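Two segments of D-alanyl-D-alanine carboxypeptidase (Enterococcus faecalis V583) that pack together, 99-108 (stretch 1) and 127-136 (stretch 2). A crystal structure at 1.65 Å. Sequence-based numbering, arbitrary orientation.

Stretch 1, residues 99-108: TTEKQQEIMD
Stretch 2, residues 127-136: EAETWVAVPG

A single hydrogen bond crosses this mostly apolar contact, and it is almost perfectly straight. NE2 of Q103 donates to the backbone O of A133 at 2.9 Å, with an angle of 178° at the hydrogen. Q103 is buried, so its amide needs partners. A133 O takes one NE2 hydrogen, and OE1 bonds to a residue just outside the stretches.

Stretch 1 is helical from T100 to D108, with phi/psi near -60/-45 and regular i to i+4 backbone bonds, and the helix runs on beyond D108. T99 is the N-cap. Its phi/psi is -75/168 and its chi1 is p, which lets OG1 accept from K102 N at 3.2 Å.

Stretch 2 begins in a helix that enters from earlier in the chain; E127 and A128 are helical. V132 N and W131 N both donate to A128 O, at 2.9 and 3.0 Å. T130, chi1 p, donates from OG1 to E127 O at 2.7 Å. W131 has phi/psi -116/-42. From V132 to P135 the chain is extended, with phi/psi -129/127, -77/151, -67/147 and -52/138. G136 then turns at 95/-12, where a CB would be jammed against the carbonyl O of P135.

The extended segment runs against the helix direction. Q103 CA lies 5.5 Å from P135 CA, and M107 CA lies 5.6 Å from V132 CA. The pairs are thus one helical turn apart on stretch 1 and three residues apart on stretch 2. Together the stretches bury 485 Å², both sides summed.

M107 is selenomethionine and is buried. Its side chain is fully extended, t at chi1, chi2 and chi3. This carries SE to 3.8 Å from P135 CD and CE to 3.3 Å from V134 CG1. The long, unbranched, apolar chain suits this reach. V134 is m at chi1.

V132 points toward the helix with chi1 t. Its CG1 lies 3.6 Å from M107 CA, 3.9 Å from M107 CB and 3.9 Å from I106 CG2. I106 is m, t. A128 also points toward the helix; its small CB sits 4.4 Å from M107 O.

Q103 is t at chi1 and p at chi2, with chi3 24°. This bend takes NE2 to A133 and leaves CG 3.9 Å from P135 CA. The P135 ring is C-gamma exo and lies against the helix, with 102 Å² of the residue covered. Its CB is 4.0 Å from both O and CG2 of T100, whose chi1 is m. Q104, t, p with chi3 68°, places OE1 3.4 Å from P135 CG, while its NE2 donates to D108 OD1 at 3.1 Å. E101, K102 and E105 take no part in the contact.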

# COMPACT_ATOMS: atom_id res chain seq x y z
N THR A 99 11.23 -2.79 -7.39
CA THR A 99 12.68 -2.61 -7.19
C THR A 99 12.96 -1.13 -6.91
O THR A 99 12.10 -0.26 -7.11
CB THR A 99 13.49 -3.02 -8.43
OG1 THR A 99 13.18 -2.14 -9.50
CG2 THR A 99 13.20 -4.48 -8.87
N THR A 100 14.18 -0.86 -6.47
CA THR A 100 14.65 0.50 -6.24
C THR A 100 14.47 1.37 -7.48
O THR A 100 13.93 2.48 -7.40
CB THR A 100 16.13 0.47 -5.81
OG1 THR A 100 16.23 -0.25 -4.57
CG2 THR A 100 16.72 1.89 -5.68
N GLU A 101 14.91 0.86 -8.63
CA GLU A 101 14.79 1.62 -9.90
C GLU A 101 13.33 1.88 -10.27
O GLU A 101 13.02 2.96 -10.75
CB GLU A 101 15.55 0.95 -11.05
CG GLU A 101 15.42 1.63 -12.43
CD GLU A 101 15.86 3.10 -12.48
OE1 GLU A 101 16.64 3.55 -11.60
OE2 GLU A 101 15.45 3.82 -13.43
N LYS A 102 12.44 0.89 -10.08
CA LYS A 102 11.02 1.10 -10.40
C LYS A 102 10.44 2.22 -9.53
O LYS A 102 9.74 3.13 -10.04
CB LYS A 102 10.20 -0.19 -10.25
CG LYS A 102 8.70 -0.07 -10.59
CD LYS A 102 8.46 0.48 -12.00
CE LYS A 102 7.13 0.07 -12.63
NZ LYS A 102 7.26 -0.07 -14.12
N GLN A 103 10.76 2.18 -8.24
CA GLN A 103 10.28 3.19 -7.30
C GLN A 103 10.76 4.59 -7.72
O GLN A 103 9.97 5.54 -7.70
CB GLN A 103 10.72 2.89 -5.86
CG GLN A 103 10.08 3.77 -4.81
CD GLN A 103 8.56 3.64 -4.71
OE1 GLN A 103 7.97 2.63 -5.09
NE2 GLN A 103 7.92 4.68 -4.17
N GLN A 104 12.04 4.70 -8.07
CA GLN A 104 12.61 5.97 -8.57
C GLN A 104 11.84 6.47 -9.80
O GLN A 104 11.52 7.65 -9.89
CB GLN A 104 14.10 5.80 -8.94
CG GLN A 104 14.79 7.11 -9.30
CD GLN A 104 14.98 7.98 -8.09
OE1 GLN A 104 15.76 7.63 -7.20
NE2 GLN A 104 14.22 9.07 -8.01
N GLU A 105 11.55 5.58 -10.73
CA GLU A 105 10.85 5.96 -11.96
C GLU A 105 9.42 6.44 -11.68
O GLU A 105 8.96 7.42 -12.29
CB GLU A 105 10.83 4.79 -12.95
CG GLU A 105 12.21 4.47 -13.50
CD GLU A 105 12.28 3.21 -14.34
OE1 GLU A 105 11.23 2.62 -14.64
OE2 GLU A 105 13.41 2.83 -14.71
N ILE A 106 8.74 5.75 -10.79
CA ILE A 106 7.42 6.15 -10.43
C ILE A 106 7.47 7.50 -9.73
O ILE A 106 6.67 8.33 -10.00
CB ILE A 106 6.71 5.08 -9.58
CG1 ILE A 106 6.49 3.87 -10.45
CG2 ILE A 106 5.40 5.60 -9.04
CD1 ILE A 106 5.83 2.73 -9.75
N MSE A 107 8.45 7.71 -8.86
CA MSE A 107 8.60 8.98 -8.17
C MSE A 107 8.89 10.12 -9.11
O MSE A 107 8.32 11.22 -8.95
CB MSE A 107 9.73 8.87 -7.15
CG MSE A 107 9.90 10.17 -6.38
SE MSE A 107 11.36 9.98 -5.07
CE MSE A 107 11.28 11.79 -4.29
N ASP A 108 9.76 9.88 -10.09
CA ASP A 108 10.13 10.87 -11.08
C ASP A 108 8.97 11.24 -11.97
O ASP A 108 8.82 12.36 -12.33
CB ASP A 108 11.29 10.35 -11.92
CG ASP A 108 12.58 10.28 -11.17
OD1 ASP A 108 12.68 10.78 -10.07
OD2 ASP A 108 13.50 9.72 -11.72
N GLU A 127 6.15 17.97 -3.14
CA GLU A 127 4.74 17.64 -3.31
C GLU A 127 4.55 16.17 -3.73
O GLU A 127 3.63 15.52 -3.27
CB GLU A 127 4.10 18.59 -4.33
CG GLU A 127 2.60 18.69 -4.23
CD GLU A 127 2.14 19.29 -2.92
OE1 GLU A 127 2.43 20.48 -2.67
OE2 GLU A 127 1.48 18.57 -2.15
N ALA A 128 5.43 15.67 -4.59
CA ALA A 128 5.36 14.27 -5.05
C ALA A 128 5.50 13.27 -3.91
O ALA A 128 4.89 12.20 -3.96
CB ALA A 128 6.43 14.00 -6.09
N GLU A 129 6.29 13.62 -2.90
CA GLU A 129 6.57 12.73 -1.77
C GLU A 129 5.33 12.44 -0.90
O GLU A 129 5.28 11.41 -0.23
CB GLU A 129 7.71 13.31 -0.92
CG GLU A 129 8.39 12.33 0.02
CD GLU A 129 9.80 12.73 0.41
OE1 GLU A 129 10.32 13.76 -0.09
OE2 GLU A 129 10.42 12.01 1.23
N THR A 130 4.32 13.32 -0.94
CA THR A 130 3.05 13.06 -0.26
C THR A 130 2.25 11.94 -0.92
O THR A 130 1.25 11.50 -0.35
CB THR A 130 2.13 14.32 -0.17
OG1 THR A 130 1.72 14.73 -1.48
CG2 THR A 130 2.85 15.47 0.53
N TRP A 131 2.68 11.51 -2.12
CA TRP A 131 2.08 10.41 -2.88
C TRP A 131 2.97 9.20 -3.10
O TRP A 131 2.51 8.06 -3.02
CB TRP A 131 1.63 10.90 -4.26
CG TRP A 131 0.59 11.99 -4.21
CD1 TRP A 131 0.80 13.32 -4.40
CD2 TRP A 131 -0.82 11.83 -3.96
NE1 TRP A 131 -0.39 14.01 -4.28
CE2 TRP A 131 -1.39 13.12 -4.00
CE3 TRP A 131 -1.65 10.74 -3.67
CZ2 TRP A 131 -2.77 13.34 -3.81
CZ3 TRP A 131 -3.00 10.95 -3.46
CH2 TRP A 131 -3.55 12.26 -3.53
N VAL A 132 4.24 9.44 -3.43
CA VAL A 132 5.17 8.38 -3.84
C VAL A 132 6.42 8.53 -2.99
O VAL A 132 7.03 9.60 -2.97
CB VAL A 132 5.55 8.49 -5.33
CG1 VAL A 132 6.48 7.35 -5.74
CG2 VAL A 132 4.31 8.52 -6.23
N ALA A 133 6.82 7.45 -2.34
CA ALA A 133 7.93 7.48 -1.41
C ALA A 133 9.28 7.51 -2.13
O ALA A 133 9.40 6.98 -3.25
CB ALA A 133 7.83 6.29 -0.48
N VAL A 134 10.30 8.12 -1.51
CA VAL A 134 11.64 8.08 -2.11
C VAL A 134 12.11 6.63 -2.06
O VAL A 134 11.77 5.91 -1.11
CB VAL A 134 12.68 9.04 -1.46
CG1 VAL A 134 12.17 10.48 -1.41
CG2 VAL A 134 13.12 8.58 -0.08
N PRO A 135 12.89 6.20 -3.06
CA PRO A 135 13.37 4.82 -2.99
C PRO A 135 14.04 4.48 -1.66
O PRO A 135 14.78 5.29 -1.08
CB PRO A 135 14.34 4.73 -4.17
CG PRO A 135 13.84 5.74 -5.12
CD PRO A 135 13.40 6.88 -4.26
N GLY A 136 13.72 3.29 -1.17
CA GLY A 136 14.14 2.84 0.15
C GLY A 136 13.14 3.05 1.25
O GLY A 136 13.31 2.51 2.33